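Local coordinates for protein guanidinopropionase (Pseudomonas aeruginosa, PDB 3NIQ) that hydrolyses 3-guanidinopropanoate to beta-alanine and urea with a pair of manganese ions in each subunit of a homohexamer, at residues I40-D45 with H126-P131; G46-R51 with Y163-P168; A91-I96 with R103-F108; I132-G137 with I173-L178. All coordinates share one frame; numbering follows the deposited sequence.

Overall arrangement
Following the chain from the N terminus, strand 37-42 and the loop after it supply the first halves of interactions 1 and 2. Interaction 3 closes first: A91-I96, leaving strand 85-90, is met by R103-F108 of helix 98-114, so this short loop lies wholly within the spans of interactions 1 and 2. Interaction 1 closes next, when H126-P131 returns to I40-D45. Interaction 4 opens directly afterwards on the same helix, 129-136, and closes at I173-L178. Interaction 2 closes at Y163-P168, before interaction 4 does, and crosses both it and interaction 1. Together they tie strand 37-42, the loop after strand 85-90, three helices (98-114, 129-136 and 168-174) and the loops beside the manganese site.

Interaction 1 of 4, residues I40-D45 with H126-P131; sequences IGVPWD and HLVTLP. With MN (manganese (II) ion), chain D.
V42 turns CG1 anti to its backbone N (chi1 -169°), and V128 does the same with CG2, its CG1 taking the crowded place between N and the carbonyl carbon (chi1 49°). The two valines therefore meet tip to tip, V42 CG1 lying 3.3 Å from V128 CG2, tighter than usual for methyl groups. W44 also sets CG anti to N, which brings the six-membered end of the indole, with chi2 50°, against L127 and V128. There W44 CH2 comes within 3.3 Å of L127 CD2, the two side chains crossing obliquely, while W44 CE3 lies 4.3 Å from V128 CB. An inverse gamma turn centred on P43 lets V42 and W44 both face H126-P131. On the other side of that segment H126 points away and binds manganese through ND1 at 2.2 Å from MN; D148, D152, D240 and water 1 complete the site. H126 NE2 is hydrogen-bonded to S238, a second-shell residue that would help to fix the ring. The apolar contact thus backs the turn carrying a metal ligand, joining strand 37-42 and its following loop to helix 129-136, with Y109 and I105 of helix 98-114 and V283 of strand 277-283 packed around it.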
loop_
_atom_site.group_PDB
_atom_site.type_symbol
_atom_site.label_atom_id
_atom_site.label_comp_id
_atom_site.label_asym_id
_atom_site.label_seq_id
_atom_site.Cartn_x
_atom_site.Cartn_y
_atom_site.Cartn_z
ATOM N N ILE A 40 2.558 -21.656 19.757
ATOM C CA ILE A 40 3.879 -21.802 19.165
ATOM C C ILE A 40 3.926 -21.239 17.765
ATOM O O ILE A 40 3.031 -21.493 16.947
ATOM C CB ILE A 40 4.292 -23.304 19.098
ATOM C CG1 ILE A 40 4.255 -23.950 20.495
ATOM C CG2 ILE A 40 5.710 -23.437 18.494
ATOM C CD1 ILE A 40 3.837 -25.489 20.451
ATOM N N GLY A 41 4.989 -20.505 17.466
ATOM C CA GLY A 41 5.213 -20.056 16.112
ATOM C C GLY A 41 6.138 -20.999 15.360
ATOM O O GLY A 41 7.099 -21.515 15.927
ATOM N N VAL A 42 5.855 -21.242 14.076
ATOM C CA VAL A 42 6.800 -21.983 13.245
ATOM C C VAL A 42 7.146 -21.180 11.991
ATOM O O VAL A 42 6.526 -21.350 10.922
ATOM C CB VAL A 42 6.284 -23.344 12.874
ATOM C CG1 VAL A 42 7.427 -24.140 12.255
ATOM C CG2 VAL A 42 5.700 -24.050 14.114
ATOM N N PRO A 43 8.139 -20.299 12.123
ATOM C CA PRO A 43 8.430 -19.300 11.099
ATOM C C PRO A 43 9.269 -19.912 9.991
ATOM O O PRO A 43 10.469 -19.698 9.935
ATOM C CB PRO A 43 9.198 -18.227 11.877
ATOM C CG PRO A 43 9.894 -18.994 12.993
ATOM C CD PRO A 43 8.938 -20.094 13.358
ATOM N N TRP A 44 8.623 -20.674 9.110
ATOM C CA TRP A 44 9.347 -21.518 8.171
ATOM C C TRP A 44 8.570 -21.670 6.870
ATOM O O TRP A 44 7.401 -22.085 6.864
ATOM C CB TRP A 44 9.588 -22.880 8.821
ATOM C CG TRP A 44 10.332 -23.848 7.953
ATOM C CD1 TRP A 44 11.495 -23.616 7.275
ATOM C CD2 TRP A 44 9.978 -25.213 7.692
ATOM N NE1 TRP A 44 11.884 -24.753 6.600
ATOM C CE2 TRP A 44 10.970 -25.744 6.833
ATOM C CE3 TRP A 44 8.915 -26.040 8.100
ATOM C CZ2 TRP A 44 10.937 -27.060 6.369
ATOM C CZ3 TRP A 44 8.891 -27.366 7.644
ATOM C CH2 TRP A 44 9.905 -27.857 6.793
ATOM N N ASP A 45 9.187 -21.288 5.761
ATOM C CA ASP A 45 8.511 -21.433 4.461
ATOM C C ASP A 45 9.407 -22.099 3.411
ATOM O O ASP A 45 9.242 -21.890 2.201
ATOM C CB ASP A 45 7.924 -20.085 3.969
ATOM C CG ASP A 45 8.985 -18.981 3.832
ATOM O OD1 ASP A 45 10.206 -19.288 3.773
ATOM O OD2 ASP A 45 8.586 -17.795 3.793
ATOM N N HIS A 126 2.408 -24.810 4.904
ATOM C CA HIS A 126 1.737 -26.011 5.421
ATOM C C HIS A 126 2.691 -27.193 5.655
ATOM O O HIS A 126 2.331 -28.159 6.337
ATOM C CB HIS A 126 0.585 -26.445 4.512
ATOM C CG HIS A 126 -0.648 -26.809 5.268
ATOM N ND1 HIS A 126 -1.914 -26.496 4.823
ATOM C CD2 HIS A 126 -0.802 -27.385 6.486
ATOM C CE1 HIS A 126 -2.802 -26.899 5.717
ATOM N NE2 HIS A 126 -2.152 -27.430 6.741
ATOM N N LEU A 127 3.913 -27.106 5.141
ATOM C CA LEU A 127 4.885 -28.180 5.402
ATOM C C LEU A 127 5.195 -28.278 6.891
ATOM O O LEU A 127 5.551 -29.346 7.397
ATOM C CB LEU A 127 6.162 -28.037 4.541
ATOM C CG LEU A 127 7.201 -29.148 4.740
ATOM C CD1 LEU A 127 6.611 -30.523 4.373
ATOM C CD2 LEU A 127 8.507 -28.879 3.929
ATOM N N VAL A 128 5.008 -27.175 7.613
ATOM C CA VAL A 128 5.226 -27.180 9.054
ATOM C C VAL A 128 4.379 -28.233 9.787
ATOM O O VAL A 128 4.773 -28.737 10.857
ATOM C CB VAL A 128 4.967 -25.791 9.685
ATOM C CG1 VAL A 128 3.636 -25.225 9.231
ATOM C CG2 VAL A 128 4.926 -25.932 11.196
ATOM N N THR A 129 3.225 -28.577 9.222
ATOM C CA THR A 129 2.335 -29.537 9.885
ATOM C C THR A 129 2.930 -30.957 9.914
ATOM O O THR A 129 2.685 -31.723 10.860
ATOM C CB THR A 129 0.920 -29.537 9.251
ATOM O OG1 THR A 129 0.422 -28.194 9.231
ATOM C CG2 THR A 129 -0.056 -30.398 10.064
ATOM N N LEU A 130 3.723 -31.293 8.901
ATOM C CA LEU A 130 4.386 -32.598 8.869
ATOM C C LEU A 130 5.247 -32.922 10.104
ATOM O O LEU A 130 4.985 -33.917 10.770
ATOM C CB LEU A 130 5.209 -32.791 7.590
ATOM C CG LEU A 130 5.957 -34.128 7.479
ATOM C CD1 LEU A 130 5.011 -35.295 7.625
ATOM C CD2 LEU A 130 6.718 -34.205 6.145
ATOM N N PRO A 131 6.285 -32.104 10.406
ATOM C CA PRO A 131 7.072 -32.425 11.606
ATOM C C PRO A 131 6.253 -32.426 12.899
ATOM O O PRO A 131 6.506 -33.228 13.792
ATOM C CB PRO A 131 8.172 -31.345 11.617
ATOM C CG PRO A 131 7.623 -30.236 10.709
ATOM C CD PRO A 131 6.866 -30.974 9.659
HETATM MN MN MN D . -2.261 -25.919 2.707
HETATM O O HOH W 1 -2.004 -25.566 0.326
#

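Interaction 2 of 4, residues G46-R51 with Y163-P168; sequences GGTTNR and YTHGTP
The H165 imidazole lies across the G46-R51 loop with one face on the T48 backbone: T48 CA sits 3.9 Å from the ring centroid and 3° off its normal, a CH-pi contact. T49 approaches at the ring edge, near its plane, and its OG1 is hydrogen-bonded to H165 NE2 at 3.1 Å. At the far nitrogen, H165 ND1 is hydrogen-bonded to E284, so both ring nitrogens are held and the rotation of the imidazole is fixed. Its backbone is gripped as well: H165 N donates to G47 O at 2.9 Å, nearly straight at 173° although the donor stands above the carbonyl plane. The close fit relies on G47 having no side chain, since a CB would run into H165 N. T49 and T164 cross at about a right angle, their CG2 methyls 4.1 Å apart. T48 OG1 is hydrogen-bonded to D125. A type I turn from T164 to T167 carries H165, with what fits an ST turn, T164 OG1 accepting from G166 N. Such loops at the C-terminal ends of the parallel strands form the active-site rim in the arginase fold; here the nearest H165 side-chain atom lies about 6 Å from a manganese ion.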
loop_
_atom_site.group_PDB
_atom_site.type_symbol
_atom_site.label_atom_id
_atom_site.label_comp_id
_atom_site.label_asym_id
_atom_site.label_seq_id
_atom_site.Cartn_x
_atom_site.Cartn_y
_atom_site.Cartn_z
ATOM N N GLY A 46 10.341 -22.918 3.885
ATOM C CA GLY A 46 11.207 -23.726 3.000
ATOM C C GLY A 46 10.432 -24.601 2.005
ATOM O O GLY A 46 10.916 -24.888 0.899
ATOM N N GLY A 47 9.225 -25.017 2.377
ATOM C CA GLY A 47 8.397 -25.846 1.497
ATOM C C GLY A 47 7.668 -25.075 0.396
ATOM O O GLY A 47 6.938 -25.676 -0.413
ATOM N N THR A 48 7.841 -23.752 0.349
ATOM C CA THR A 48 7.038 -22.946 -0.571
ATOM C C THR A 48 7.555 -22.973 -2.024
ATOM O O THR A 48 8.687 -22.577 -2.307
ATOM C CB THR A 48 6.834 -21.489 -0.045
ATOM O OG1 THR A 48 6.005 -21.533 1.132
ATOM C CG2 THR A 48 6.149 -20.650 -1.107
ATOM N N THR A 49 6.685 -23.387 -2.936
ATOM C CA THR A 49 7.050 -23.534 -4.351
ATOM C C THR A 49 6.758 -22.312 -5.211
ATOM O O THR A 49 7.266 -22.195 -6.329
ATOM C CB THR A 49 6.345 -24.735 -4.971
ATOM O OG1 THR A 49 4.941 -24.616 -4.749
ATOM C CG2 THR A 49 6.854 -26.014 -4.328
ATOM N N ASN A 50 5.952 -21.403 -4.683
ATOM C CA ASN A 50 5.552 -20.202 -5.392
ATOM C C ASN A 50 5.926 -18.934 -4.600
ATOM O O ASN A 50 7.080 -18.531 -4.587
ATOM C CB ASN A 50 4.041 -20.294 -5.689
ATOM C CG ASN A 50 3.492 -19.088 -6.445
ATOM O OD1 ASN A 50 4.072 -18.611 -7.445
ATOM N ND2 ASN A 50 2.335 -18.594 -5.970
ATOM N N ARG A 51 4.963 -18.303 -3.938
ATOM C CA ARG A 51 5.238 -17.022 -3.263
ATOM C C ARG A 51 5.596 -17.293 -1.817
ATOM O O ARG A 51 4.771 -17.780 -1.056
ATOM C CB ARG A 51 4.042 -16.057 -3.380
ATOM C CG ARG A 51 3.618 -15.823 -4.830
ATOM C CD ARG A 51 2.676 -14.622 -5.015
ATOM N NE ARG A 51 1.555 -14.639 -4.082
ATOM C CZ ARG A 51 0.499 -13.833 -4.155
ATOM N NH1 ARG A 51 0.383 -12.935 -5.135
ATOM N NH2 ARG A 51 -0.451 -13.924 -3.235
ATOM N N TYR A 163 9.157 -33.206 -0.087
ATOM C CA TYR A 163 8.752 -32.305 0.979
ATOM C C TYR A 163 8.524 -30.884 0.486
ATOM O O TYR A 163 9.475 -30.153 0.239
ATOM C CB TYR A 163 9.795 -32.307 2.090
ATOM C CG TYR A 163 10.060 -33.688 2.636
ATOM C CD1 TYR A 163 9.021 -34.435 3.194
ATOM C CD2 TYR A 163 11.347 -34.253 2.593
ATOM C CE1 TYR A 163 9.241 -35.691 3.700
ATOM C CE2 TYR A 163 11.580 -35.540 3.113
ATOM C CZ TYR A 163 10.511 -36.242 3.662
ATOM O OH TYR A 163 10.687 -37.505 4.174
ATOM N N THR A 164 7.256 -30.514 0.318
ATOM C CA THR A 164 6.883 -29.133 0.004
ATOM C C THR A 164 5.599 -28.870 0.765
ATOM O O THR A 164 4.995 -29.796 1.314
ATOM C CB THR A 164 6.572 -28.916 -1.493
ATOM O OG1 THR A 164 5.326 -29.546 -1.798
ATOM C CG2 THR A 164 7.684 -29.490 -2.401
ATOM N N HIS A 165 5.173 -27.614 0.789
ATOM C CA HIS A 165 3.909 -27.275 1.429
ATOM C C HIS A 165 2.723 -27.962 0.733
ATOM O O HIS A 165 1.617 -27.953 1.248
ATOM C CB HIS A 165 3.722 -25.751 1.505
ATOM C CG HIS A 165 3.577 -25.080 0.174
ATOM N ND1 HIS A 165 3.034 -23.817 0.034
ATOM C CD2 HIS A 165 3.914 -25.487 -1.075
ATOM C CE1 HIS A 165 3.049 -23.477 -1.244
ATOM N NE2 HIS A 165 3.571 -24.476 -1.938
ATOM N N GLY A 166 2.976 -28.571 -0.424
ATOM C CA GLY A 166 1.938 -29.295 -1.151
ATOM C C GLY A 166 1.971 -30.810 -0.965
ATOM O O GLY A 166 1.141 -31.505 -1.530
ATOM N N THR A 167 2.910 -31.328 -0.167
ATOM C CA THR A 167 2.979 -32.789 0.077
ATOM C C THR A 167 2.715 -33.287 1.514
ATOM O O THR A 167 2.728 -34.500 1.750
ATOM C CB THR A 167 4.352 -33.371 -0.303
ATOM O OG1 THR A 167 5.354 -32.792 0.535
ATOM C CG2 THR A 167 4.676 -33.139 -1.793
ATOM N N PRO A 168 2.478 -32.381 2.477
ATOM C CA PRO A 168 2.646 -32.876 3.857
ATOM C C PRO A 168 1.683 -34.003 4.260
ATOM O O PRO A 168 2.062 -34.892 5.028
ATOM C CB PRO A 168 2.407 -31.631 4.703
ATOM C CG PRO A 168 1.477 -30.775 3.870
ATOM C CD PRO A 168 1.963 -30.998 2.450
#

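Interaction 3 of 4, residues A91-I96 with R103-F108; sequences APVNPI and RRIEGF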
loop_
_atom_site.group_PDB
_atom_site.type_symbol
_atom_site.label_atom_id
_atom_site.label_comp_id
_atom_site.label_asym_id
_atom_site.label_seq_id
_atom_site.Cartn_x
_atom_site.Cartn_y
_atom_site.Cartn_z
ATOM N N ALA A 91 9.378 -22.497 17.310
ATOM C CA ALA A 91 10.158 -23.687 17.024
ATOM C C ALA A 91 11.482 -23.300 16.312
ATOM O O ALA A 91 11.536 -22.296 15.606
ATOM C CB ALA A 91 9.362 -24.642 16.175
ATOM N N PRO A 92 12.557 -24.079 16.540
ATOM C CA PRO A 92 13.823 -23.833 15.851
ATOM C C PRO A 92 13.659 -24.094 14.347
ATOM O O PRO A 92 13.014 -25.063 13.955
ATOM C CB PRO A 92 14.791 -24.846 16.508
ATOM C CG PRO A 92 13.897 -25.900 17.112
ATOM C CD PRO A 92 12.659 -25.173 17.522
ATOM N N VAL A 93 14.220 -23.215 13.526
ATOM C CA VAL A 93 14.047 -23.258 12.087
ATOM C C VAL A 93 15.388 -22.930 11.404
ATOM O O VAL A 93 16.206 -22.212 11.971
ATOM C CB VAL A 93 12.939 -22.240 11.666
ATOM C CG1 VAL A 93 12.988 -21.941 10.198
ATOM C CG2 VAL A 93 11.541 -22.752 12.068
ATOM N N ASN A 94 15.595 -23.459 10.197
ATOM C CA ASN A 94 16.769 -23.167 9.364
ATOM C C ASN A 94 16.293 -22.784 7.952
ATOM O O ASN A 94 15.899 -23.650 7.159
ATOM C CB ASN A 94 17.701 -24.382 9.303
ATOM C CG ASN A 94 18.946 -24.149 8.427
ATOM O OD1 ASN A 94 19.034 -23.202 7.633
ATOM N ND2 ASN A 94 19.904 -25.040 8.563
ATOM N N PRO A 95 16.325 -21.480 7.637
ATOM C CA PRO A 95 15.780 -20.979 6.360
ATOM C C PRO A 95 16.544 -21.450 5.112
ATOM O O PRO A 95 16.036 -21.318 3.989
ATOM C CB PRO A 95 15.880 -19.462 6.503
ATOM C CG PRO A 95 17.027 -19.249 7.504
ATOM C CD PRO A 95 16.884 -20.401 8.480
ATOM N N ILE A 96 17.739 -21.992 5.316
ATOM C CA ILE A 96 18.618 -22.403 4.225
ATOM C C ILE A 96 18.526 -23.897 3.902
ATOM O O ILE A 96 18.784 -24.311 2.769
ATOM C CB ILE A 96 20.101 -22.042 4.556
ATOM C CG1 ILE A 96 20.245 -20.535 4.756
ATOM C CG2 ILE A 96 21.075 -22.536 3.459
ATOM C CD1 ILE A 96 19.686 -19.680 3.585
ATOM N N ARG A 103 13.965 -31.725 10.795
ATOM C CA ARG A 103 14.508 -32.398 11.973
ATOM C C ARG A 103 14.313 -31.559 13.234
ATOM O O ARG A 103 13.855 -32.064 14.263
ATOM C CB ARG A 103 15.999 -32.710 11.802
ATOM C CG ARG A 103 16.613 -33.482 12.986
ATOM C CD ARG A 103 18.162 -33.625 12.842
ATOM N NE ARG A 103 18.808 -32.310 12.774
ATOM C CZ ARG A 103 19.130 -31.565 13.839
ATOM N NH1 ARG A 103 18.882 -32.011 15.072
ATOM N NH2 ARG A 103 19.687 -30.362 13.669
ATOM N N ARG A 104 14.695 -30.283 13.151
ATOM C CA ARG A 104 14.701 -29.420 14.331
ATOM C C ARG A 104 13.279 -29.167 14.820
ATOM O O ARG A 104 13.003 -29.205 16.026
ATOM C CB ARG A 104 15.436 -28.114 14.023
ATOM C CG ARG A 104 16.967 -28.318 13.974
ATOM C CD ARG A 104 17.690 -27.261 13.162
ATOM N NE ARG A 104 17.711 -25.973 13.841
ATOM C CZ ARG A 104 18.633 -25.032 13.648
ATOM N NH1 ARG A 104 19.622 -25.235 12.788
ATOM N NH2 ARG A 104 18.559 -23.888 14.319
ATOM N N ILE A 105 12.364 -28.958 13.870
ATOM C CA ILE A 105 10.982 -28.699 14.239
ATOM C C ILE A 105 10.358 -29.893 14.932
ATOM O O ILE A 105 9.701 -29.732 15.969
ATOM C CB ILE A 105 10.120 -28.265 13.041
ATOM C CG1 ILE A 105 10.644 -26.924 12.501
ATOM C CG2 ILE A 105 8.663 -28.194 13.467
ATOM C CD1 ILE A 105 10.077 -26.517 11.143
ATOM N N GLU A 106 10.562 -31.090 14.381
ATOM C CA GLU A 106 10.016 -32.298 15.010
ATOM C C GLU A 106 10.569 -32.478 16.439
ATOM O O GLU A 106 9.831 -32.867 17.347
ATOM C CB GLU A 106 10.313 -33.558 14.176
ATOM C CG GLU A 106 9.849 -34.849 14.887
ATOM C CD GLU A 106 10.109 -36.140 14.105
ATOM O OE1 GLU A 106 10.560 -36.078 12.935
ATOM O OE2 GLU A 106 9.842 -37.220 14.672
ATOM N N GLY A 107 11.871 -32.232 16.612
ATOM C CA GLY A 107 12.528 -32.378 17.917
ATOM C C GLY A 107 11.872 -31.493 18.969
ATOM O O GLY A 107 11.611 -31.925 20.089
ATOM N N PHE A 108 11.565 -30.256 18.588
ATOM C CA PHE A 108 10.837 -29.350 19.451
ATOM C C PHE A 108 9.460 -29.905 19.823
ATOM O O PHE A 108 9.076 -29.936 21.000
ATOM C CB PHE A 108 10.701 -27.995 18.743
ATOM C CG PHE A 108 10.058 -26.926 19.583
ATOM C CD1 PHE A 108 10.796 -26.244 20.549
ATOM C CD2 PHE A 108 8.728 -26.584 19.389
ATOM C CE1 PHE A 108 10.200 -25.228 21.338
ATOM C CE2 PHE A 108 8.115 -25.589 20.168
ATOM C CZ PHE A 108 8.858 -24.909 21.150
#
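P92 is the central wedge, seated between R104 and F108 on successive turns of the helix. Its CD lies 3.6 Å from F108 CB, and its CG rests 3.6 Å from R104 O, a carbonyl already used by the helical bond from F108 N. A91 meets the phenyl ring of F108 over one face, with A91 CA 4.1 Å from the ring centroid in a CH-pi contact and A91 CB 3.8 Å from F108 CD2. F108 holds CG anti to its backbone N (chi1 -175°), which carries the ring past the proline to reach the alanine. Further along, I105 CG1 touches P92 O at 3.3 Å, and V93 and I105 lie side by side, pointing the same way. R104 bends at chi3 (72°), which sets its guanidinium beside V93 and N94. V93 O stands over one face of that group, 3.7 Å from R104 NH2, while N94 CB also lies over a face of it, near NH1. The charge is engaged outside the pair: D100 forms a salt bridge with R104 NH1 and also accepts from N94 ND2, so one carboxylate positions both side chains. N94 OD1 takes the N-H of I96 at 2.9 Å in an Asx turn, which shapes the chain shortly before helix 98-114. Beyond this shell, I105 packs on W44 and V42, F108 on I40, and R104 on F158 of a neighbouring subunit. This is a beta-alpha connection of the alpha/beta arginase fold, in which the helix that follows folds back along the loop leaving strand 85-90, outermost in this chain's sheet.

Interaction 4 of 4, residues I132-G137 with I173-L178; sequences IFRALG and IEEGLL
R134 starts from CB with CG anti to the carbonyl carbon (chi1 -80°), after which the extended chain brings its end up to E175. R134 CG meets both a methyl and a carboxylate, lying 3.6 Å from L177 CD1 and 3.4 Å from E175 OE1. CD continues along the same oxygen. NE then donates to E175 OE1 at 2.7 Å, and at the tip NH2 donates to E175 OE2 at 2.8 Å, the straighter bond at 167°. This is a side-on, two-nitrogen salt bridge. Both oxygens use their syn lone pairs and lie in the guanidinium plane, although the two flat groups are turned 34° apart. R134 NH2 also has a weak hydrogen bond with Y163 OH.

E175 and G176 follow helix 168-174, whose end is closed by a Schellman motif with G176 at positive phi; in this alpha/beta fold the chain then enters strand 178-179, beside the C-terminal end of helix 129-136. L177 fills the angle between the two ends, its CD2 3.7 Å from F133 O and against G137 O. G137 lies so close to L177 that a CB would strike L177 O. Water 2 donates to G137 O and G176 O, bridging the two glycine carbonyls. Deeper in, F133 CE2 lies 4.2 Å from L178 CD1, and the ring stands edge-to-face with Y236, while L178 packs on M144 of strand 142-147.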
loop_
_atom_site.group_PDB
_atom_site.type_symbol
_atom_site.label_atom_id
_atom_site.label_comp_id
_atom_site.label_asym_id
_atom_site.label_seq_id
_atom_site.Cartn_x
_atom_site.Cartn_y
_atom_site.Cartn_z
ATOM N N ILE A 132 5.252 -31.561 12.995
ATOM C CA ILE A 132 4.290 -31.616 14.096
ATOM C C ILE A 132 3.613 -33.003 14.190
ATOM O O ILE A 132 3.584 -33.624 15.270
ATOM C CB ILE A 132 3.216 -30.483 13.938
ATOM C CG1 ILE A 132 3.885 -29.111 13.995
ATOM C CG2 ILE A 132 2.116 -30.597 15.033
ATOM C CD1 ILE A 132 2.890 -27.865 13.913
ATOM N N PHE A 133 3.086 -33.498 13.067
ATOM C CA PHE A 133 2.439 -34.813 13.048
ATOM C C PHE A 133 3.442 -35.935 13.362
ATOM O O PHE A 133 3.084 -36.930 13.994
ATOM C CB PHE A 133 1.766 -35.080 11.694
ATOM C CG PHE A 133 0.411 -34.438 11.533
ATOM C CD1 PHE A 133 0.002 -33.406 12.363
ATOM C CD2 PHE A 133 -0.461 -34.875 10.532
ATOM C CE1 PHE A 133 -1.241 -32.824 12.222
ATOM C CE2 PHE A 133 -1.725 -34.288 10.371
ATOM C CZ PHE A 133 -2.116 -33.258 11.219
ATOM N N ARG A 134 4.687 -35.766 12.933
ATOM C CA ARG A 134 5.745 -36.717 13.280
ATOM C C ARG A 134 5.909 -36.844 14.786
ATOM O O ARG A 134 6.128 -37.949 15.293
ATOM C CB ARG A 134 7.066 -36.352 12.607
ATOM C CG ARG A 134 7.109 -36.814 11.144
ATOM C CD ARG A 134 8.338 -36.290 10.416
ATOM N NE ARG A 134 8.379 -36.743 9.031
ATOM C CZ ARG A 134 9.384 -36.487 8.194
ATOM N NH1 ARG A 134 10.413 -35.741 8.583
ATOM N NH2 ARG A 134 9.346 -36.948 6.955
ATOM N N ALA A 135 5.749 -35.739 15.507
ATOM C CA ALA A 135 5.766 -35.799 16.973
ATOM C C ALA A 135 4.471 -36.314 17.570
ATOM O O ALA A 135 4.496 -37.202 18.435
ATOM C CB ALA A 135 6.114 -34.427 17.592
ATOM N N LEU A 136 3.342 -35.753 17.132
ATOM C CA LEU A 136 2.051 -36.014 17.784
ATOM C C LEU A 136 1.426 -37.328 17.377
ATOM O O LEU A 136 0.539 -37.820 18.069
ATOM C CB LEU A 136 1.015 -34.893 17.517
ATOM C CG LEU A 136 1.309 -33.422 17.827
ATOM C CD1 LEU A 136 0.017 -32.569 17.906
ATOM C CD2 LEU A 136 2.141 -33.262 19.067
ATOM N N GLY A 137 1.822 -37.849 16.217
ATOM C CA GLY A 137 1.206 -39.073 15.685
ATOM C C GLY A 137 2.142 -40.269 15.800
ATOM O O GLY A 137 1.907 -41.303 15.191
ATOM N N ILE A 173 0.295 -39.615 5.817
ATOM C CA ILE A 173 -0.440 -40.870 5.610
ATOM C C ILE A 173 0.542 -42.030 5.338
ATOM O O ILE A 173 0.458 -43.062 5.973
ATOM C CB ILE A 173 -1.492 -40.700 4.482
ATOM C CG1 ILE A 173 -2.592 -39.747 4.964
ATOM C CG2 ILE A 173 -2.072 -42.077 4.036
ATOM C CD1 ILE A 173 -3.531 -39.252 3.886
ATOM N N GLU A 174 1.511 -41.813 4.450
ATOM C CA GLU A 174 2.534 -42.820 4.153
ATOM C C GLU A 174 3.311 -43.208 5.409
ATOM O O GLU A 174 3.617 -44.386 5.618
ATOM C CB GLU A 174 3.516 -42.291 3.106
ATOM C CG GLU A 174 3.003 -42.253 1.715
ATOM C CD GLU A 174 4.004 -41.610 0.743
ATOM O OE1 GLU A 174 5.038 -41.068 1.191
ATOM O OE2 GLU A 174 3.750 -41.640 -0.476
ATOM N N GLU A 175 3.611 -42.220 6.253
ATOM C CA GLU A 175 4.351 -42.468 7.487
ATOM C C GLU A 175 3.478 -43.041 8.605
ATOM O O GLU A 175 3.974 -43.332 9.677
ATOM C CB GLU A 175 5.086 -41.191 7.959
ATOM C CG GLU A 175 6.215 -40.768 6.995
ATOM C CD GLU A 175 6.813 -39.393 7.277
ATOM O OE1 GLU A 175 6.813 -38.918 8.447
ATOM O OE2 GLU A 175 7.306 -38.778 6.312
ATOM N N GLY A 176 2.182 -43.200 8.360
ATOM C CA GLY A 176 1.288 -43.792 9.377
ATOM C C GLY A 176 0.886 -42.833 10.504
ATOM O O GLY A 176 0.431 -43.273 11.567
ATOM N N LEU A 177 1.031 -41.525 10.274
ATOM C CA LEU A 177 0.776 -40.531 11.323
ATOM C C LEU A 177 -0.635 -39.992 11.276
ATOM O O LEU A 177 -1.171 -39.522 12.280
ATOM C CB LEU A 177 1.747 -39.352 11.179
ATOM C CG LEU A 177 3.229 -39.716 11.050
ATOM C CD1 LEU A 177 4.004 -38.528 10.469
ATOM C CD2 LEU A 177 3.812 -40.152 12.422
ATOM N N LEU A 178 -1.203 -40.010 10.079
ATOM C CA LEU A 178 -2.521 -39.501 9.829
ATOM C C LEU A 178 -3.378 -40.642 9.291
ATOM O O LEU A 178 -3.015 -41.286 8.306
ATOM C CB LEU A 178 -2.467 -38.365 8.801
ATOM C CG LEU A 178 -3.794 -37.796 8.260
ATOM C CD1 LEU A 178 -4.622 -37.191 9.378
ATOM C CD2 LEU A 178 -3.558 -36.779 7.118
HETATM O O HOH W 2 1.198 -43.671 14.293
#